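Local coordinates for hypothetical protein VPA1032 (Vibrio parahaemolyticus, PDB 1ZBP) that is of unknown function but belongs to the ImpE family, with a mainly helical N-terminal part followed by a largely beta-stranded region, at residues V168-K179 / R190-L199. Residues are numbered along the deposited sequence; the frame is centred on the assembly and turned at random.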
# COMPACT_ATOMS: atom_id res chain seq x y z
N VAL A 168 9.11 3.69 -4.34
CA VAL A 168 9.58 4.89 -5.00
C VAL A 168 9.81 6.05 -4.05
O VAL A 168 8.92 6.43 -3.28
CB VAL A 168 8.59 5.31 -6.10
CG1 VAL A 168 9.02 6.60 -6.74
CG2 VAL A 168 8.50 4.19 -7.14
N PRO A 169 11.02 6.60 -4.07
CA PRO A 169 11.43 7.73 -3.22
C PRO A 169 10.46 8.88 -3.42
O PRO A 169 10.18 9.26 -4.55
CB PRO A 169 12.82 8.08 -3.75
CG PRO A 169 13.35 6.76 -4.17
CD PRO A 169 12.15 6.14 -4.89
N ILE A 170 9.92 9.42 -2.32
CA ILE A 170 9.00 10.54 -2.41
C ILE A 170 9.71 11.66 -3.17
O ILE A 170 9.09 12.37 -3.96
CB ILE A 170 8.57 11.01 -1.00
CG1 ILE A 170 7.76 9.91 -0.33
CG2 ILE A 170 7.76 12.30 -1.10
CD1 ILE A 170 7.39 10.22 1.12
N ALA A 171 11.02 11.77 -2.96
CA ALA A 171 11.86 12.78 -3.62
C ALA A 171 11.87 12.65 -5.15
O ALA A 171 12.17 13.61 -5.87
CB ALA A 171 13.28 12.70 -3.10
N SER A 172 11.56 11.45 -5.64
CA SER A 172 11.52 11.19 -7.08
C SER A 172 10.18 11.55 -7.69
O SER A 172 10.00 11.45 -8.90
CB SER A 172 11.80 9.71 -7.36
OG SER A 172 13.19 9.40 -7.24
N ILE A 173 9.23 11.98 -6.87
CA ILE A 173 7.90 12.33 -7.37
C ILE A 173 7.81 13.77 -7.87
O ILE A 173 8.25 14.70 -7.19
CB ILE A 173 6.81 12.15 -6.28
CG1 ILE A 173 6.69 10.68 -5.87
CG2 ILE A 173 5.48 12.66 -6.80
CD1 ILE A 173 5.89 10.45 -4.61
N ASN A 174 7.23 13.93 -9.06
CA ASN A 174 7.00 15.23 -9.67
C ASN A 174 5.52 15.58 -9.45
O ASN A 174 5.20 16.64 -8.92
CB ASN A 174 7.34 15.20 -11.16
CG ASN A 174 8.80 14.83 -11.44
OD1 ASN A 174 9.73 15.42 -10.88
ND2 ASN A 174 9.00 13.86 -12.32
N THR A 175 4.61 14.71 -9.87
CA THR A 175 3.19 14.94 -9.64
C THR A 175 2.59 13.65 -9.10
O THR A 175 3.07 12.56 -9.41
CB THR A 175 2.40 15.34 -10.94
OG1 THR A 175 2.62 14.34 -11.95
CG2 THR A 175 2.84 16.72 -11.45
N LEU A 176 1.55 13.76 -8.28
CA LEU A 176 0.91 12.56 -7.74
C LEU A 176 -0.55 12.89 -7.51
O LEU A 176 -0.88 13.96 -7.01
CB LEU A 176 1.58 12.12 -6.43
CG LEU A 176 1.28 10.74 -5.81
CD1 LEU A 176 0.01 10.82 -5.03
CD2 LEU A 176 1.19 9.66 -6.89
N GLU A 177 -1.44 11.99 -7.90
CA GLU A 177 -2.85 12.22 -7.71
C GLU A 177 -3.50 10.97 -7.16
O GLU A 177 -3.39 9.88 -7.73
CB GLU A 177 -3.51 12.61 -9.04
CG GLU A 177 -5.02 12.88 -8.95
CD GLU A 177 -5.73 12.88 -10.31
OE1 GLU A 177 -6.98 13.01 -10.33
OE2 GLU A 177 -5.04 12.74 -11.36
N ILE A 178 -4.17 11.12 -6.02
CA ILE A 178 -4.85 9.99 -5.40
C ILE A 178 -6.33 10.14 -5.68
O ILE A 178 -6.96 11.12 -5.28
CB ILE A 178 -4.60 9.98 -3.90
CG1 ILE A 178 -3.10 10.07 -3.63
CG2 ILE A 178 -5.17 8.70 -3.29
CD1 ILE A 178 -2.74 10.04 -2.18
N LYS A 179 -6.88 9.17 -6.40
CA LYS A 179 -8.28 9.19 -6.78
C LYS A 179 -9.18 8.73 -5.65
O LYS A 179 -8.72 8.22 -4.63
CB LYS A 179 -8.49 8.33 -8.04
CG LYS A 179 -8.12 9.06 -9.34
CD LYS A 179 -7.64 8.11 -10.45
CE LYS A 179 -8.62 6.97 -10.74
NZ LYS A 179 -8.21 6.07 -11.88
N ARG A 190 -5.82 2.12 -3.63
CA ARG A 190 -6.31 3.26 -4.41
C ARG A 190 -5.62 3.54 -5.73
O ARG A 190 -4.39 3.52 -5.84
CB ARG A 190 -6.26 4.52 -3.54
CG ARG A 190 -7.25 5.63 -3.94
CD ARG A 190 -8.70 5.27 -3.61
NE ARG A 190 -8.92 5.12 -2.18
CZ ARG A 190 -8.89 6.12 -1.31
NH1 ARG A 190 -9.10 5.89 -0.01
NH2 ARG A 190 -8.67 7.36 -1.74
N PRO A 191 -6.42 3.79 -6.78
CA PRO A 191 -5.87 4.08 -8.10
C PRO A 191 -5.17 5.43 -8.02
O PRO A 191 -5.68 6.36 -7.39
CB PRO A 191 -7.10 4.12 -9.00
CG PRO A 191 -8.06 3.16 -8.30
CD PRO A 191 -7.88 3.59 -6.86
N VAL A 192 -3.99 5.53 -8.61
CA VAL A 192 -3.27 6.79 -8.58
C VAL A 192 -2.64 7.09 -9.93
O VAL A 192 -2.27 6.17 -10.67
CB VAL A 192 -2.15 6.79 -7.50
CG1 VAL A 192 -2.75 6.62 -6.11
CG2 VAL A 192 -1.15 5.69 -7.78
N GLU A 193 -2.57 8.37 -10.25
CA GLU A 193 -1.97 8.86 -11.49
C GLU A 193 -0.72 9.59 -11.02
O GLU A 193 -0.81 10.44 -10.13
CB GLU A 193 -2.89 9.87 -12.19
CG GLU A 193 -3.47 9.42 -13.53
CD GLU A 193 -4.96 9.14 -13.46
OE1 GLU A 193 -5.71 10.02 -12.95
OE2 GLU A 193 -5.39 8.06 -13.94
N PHE A 194 0.43 9.27 -11.60
CA PHE A 194 1.66 9.92 -11.19
C PHE A 194 2.57 10.33 -12.35
O PHE A 194 2.22 10.21 -13.53
CB PHE A 194 2.43 8.98 -10.25
CG PHE A 194 2.68 7.62 -10.83
CD1 PHE A 194 3.63 7.44 -11.83
CD2 PHE A 194 1.97 6.52 -10.39
CE1 PHE A 194 3.87 6.17 -12.37
CE2 PHE A 194 2.20 5.26 -10.92
CZ PHE A 194 3.14 5.08 -11.91
N ASP A 195 3.75 10.82 -11.98
CA ASP A 195 4.79 11.26 -12.90
C ASP A 195 6.02 11.33 -12.02
O ASP A 195 6.28 12.34 -11.39
CB ASP A 195 4.47 12.65 -13.47
CG ASP A 195 5.61 13.22 -14.31
OD1 ASP A 195 5.43 14.32 -14.88
OD2 ASP A 195 6.69 12.59 -14.40
N ILE A 196 6.76 10.22 -11.97
CA ILE A 196 7.96 10.17 -11.14
C ILE A 196 9.19 9.93 -12.02
O ILE A 196 9.10 9.33 -13.09
CB ILE A 196 7.86 9.05 -10.06
CG1 ILE A 196 8.20 7.69 -10.66
CG2 ILE A 196 6.44 8.97 -9.49
CD1 ILE A 196 9.32 6.98 -9.93
N ASP A 197 10.33 10.41 -11.54
CA ASP A 197 11.59 10.25 -12.25
C ASP A 197 11.90 8.76 -12.33
O ASP A 197 11.83 8.06 -11.32
CB ASP A 197 12.70 10.97 -11.48
CG ASP A 197 12.41 12.45 -11.32
OD1 ASP A 197 12.98 13.09 -10.40
OD2 ASP A 197 11.62 12.97 -12.14
N GLY A 198 12.22 8.28 -13.53
CA GLY A 198 12.54 6.88 -13.69
C GLY A 198 11.39 6.03 -14.21
O GLY A 198 11.58 4.84 -14.50
N LEU A 199 10.20 6.63 -14.31
CA LEU A 199 9.01 5.93 -14.80
C LEU A 199 8.17 6.83 -15.71
O LEU A 199 7.31 6.35 -16.45
CB LEU A 199 8.14 5.45 -13.63
CG LEU A 199 8.77 4.48 -12.63
CD1 LEU A 199 7.81 4.24 -11.47
CD2 LEU A 199 9.10 3.18 -13.33
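Asn174 and Asp197 make the shortest side-chain bond between segments 168-179 and 190-199: ND2 of Asn174 donates to OD2 of Asp197 over 2.8 Å, leaving close to its own amide plane but reaching the oxygen from above the carboxylate plane, the two flat groups being 52° apart. The same ND2 also makes a weak bond to Asp195 OD2. Two successive amides, Asn174 N and Thr175 N, converge on Asp195 O, the first at 3.0 Å and in the carbonyl plane, the second tilted from it. This doubled grip marks a classic beta bulge, where the register slips by one residue between the pairs Ile173–Ile196 and Thr175–Asp195. Beyond it regular antiparallel pairing resumes, and Glu177 and Glu193 form a hydrogen-bonded pair with Glu177 N 2.8 Å from Glu193 O. Their side chains run alongside each other, the carboxylate planes 62° apart, with OE2 of Glu177 3.2 Å from OE1 of Glu193, a proximity that, with Glu203 also near Glu193, would probably raise the proton affinity of one of them; Lys179 NZ lies near Glu193 OE2 at 4.0 Å, beyond a salt bridge. At the far end Arg190, bent at chi2 and chi3, folds back so that NH2 meets Lys179 O edge-on at 3.0 Å, while NE and NH1 bind the carbonyls of Glu186 and Ser187. On the face opposite the glutamates, Leu176 CD2 rests on Phe194 CB at 3.6 Å, and Ile196 CG2 packs against Ile173 CG1. Leu158 and Ile156 of strand 155-159 cover Val192 and Ile173 there. Strand 257-260 flanks the other edge of strand 173-178, making this pair a bulged antiparallel beta hairpin within the larger antiparallel sheet.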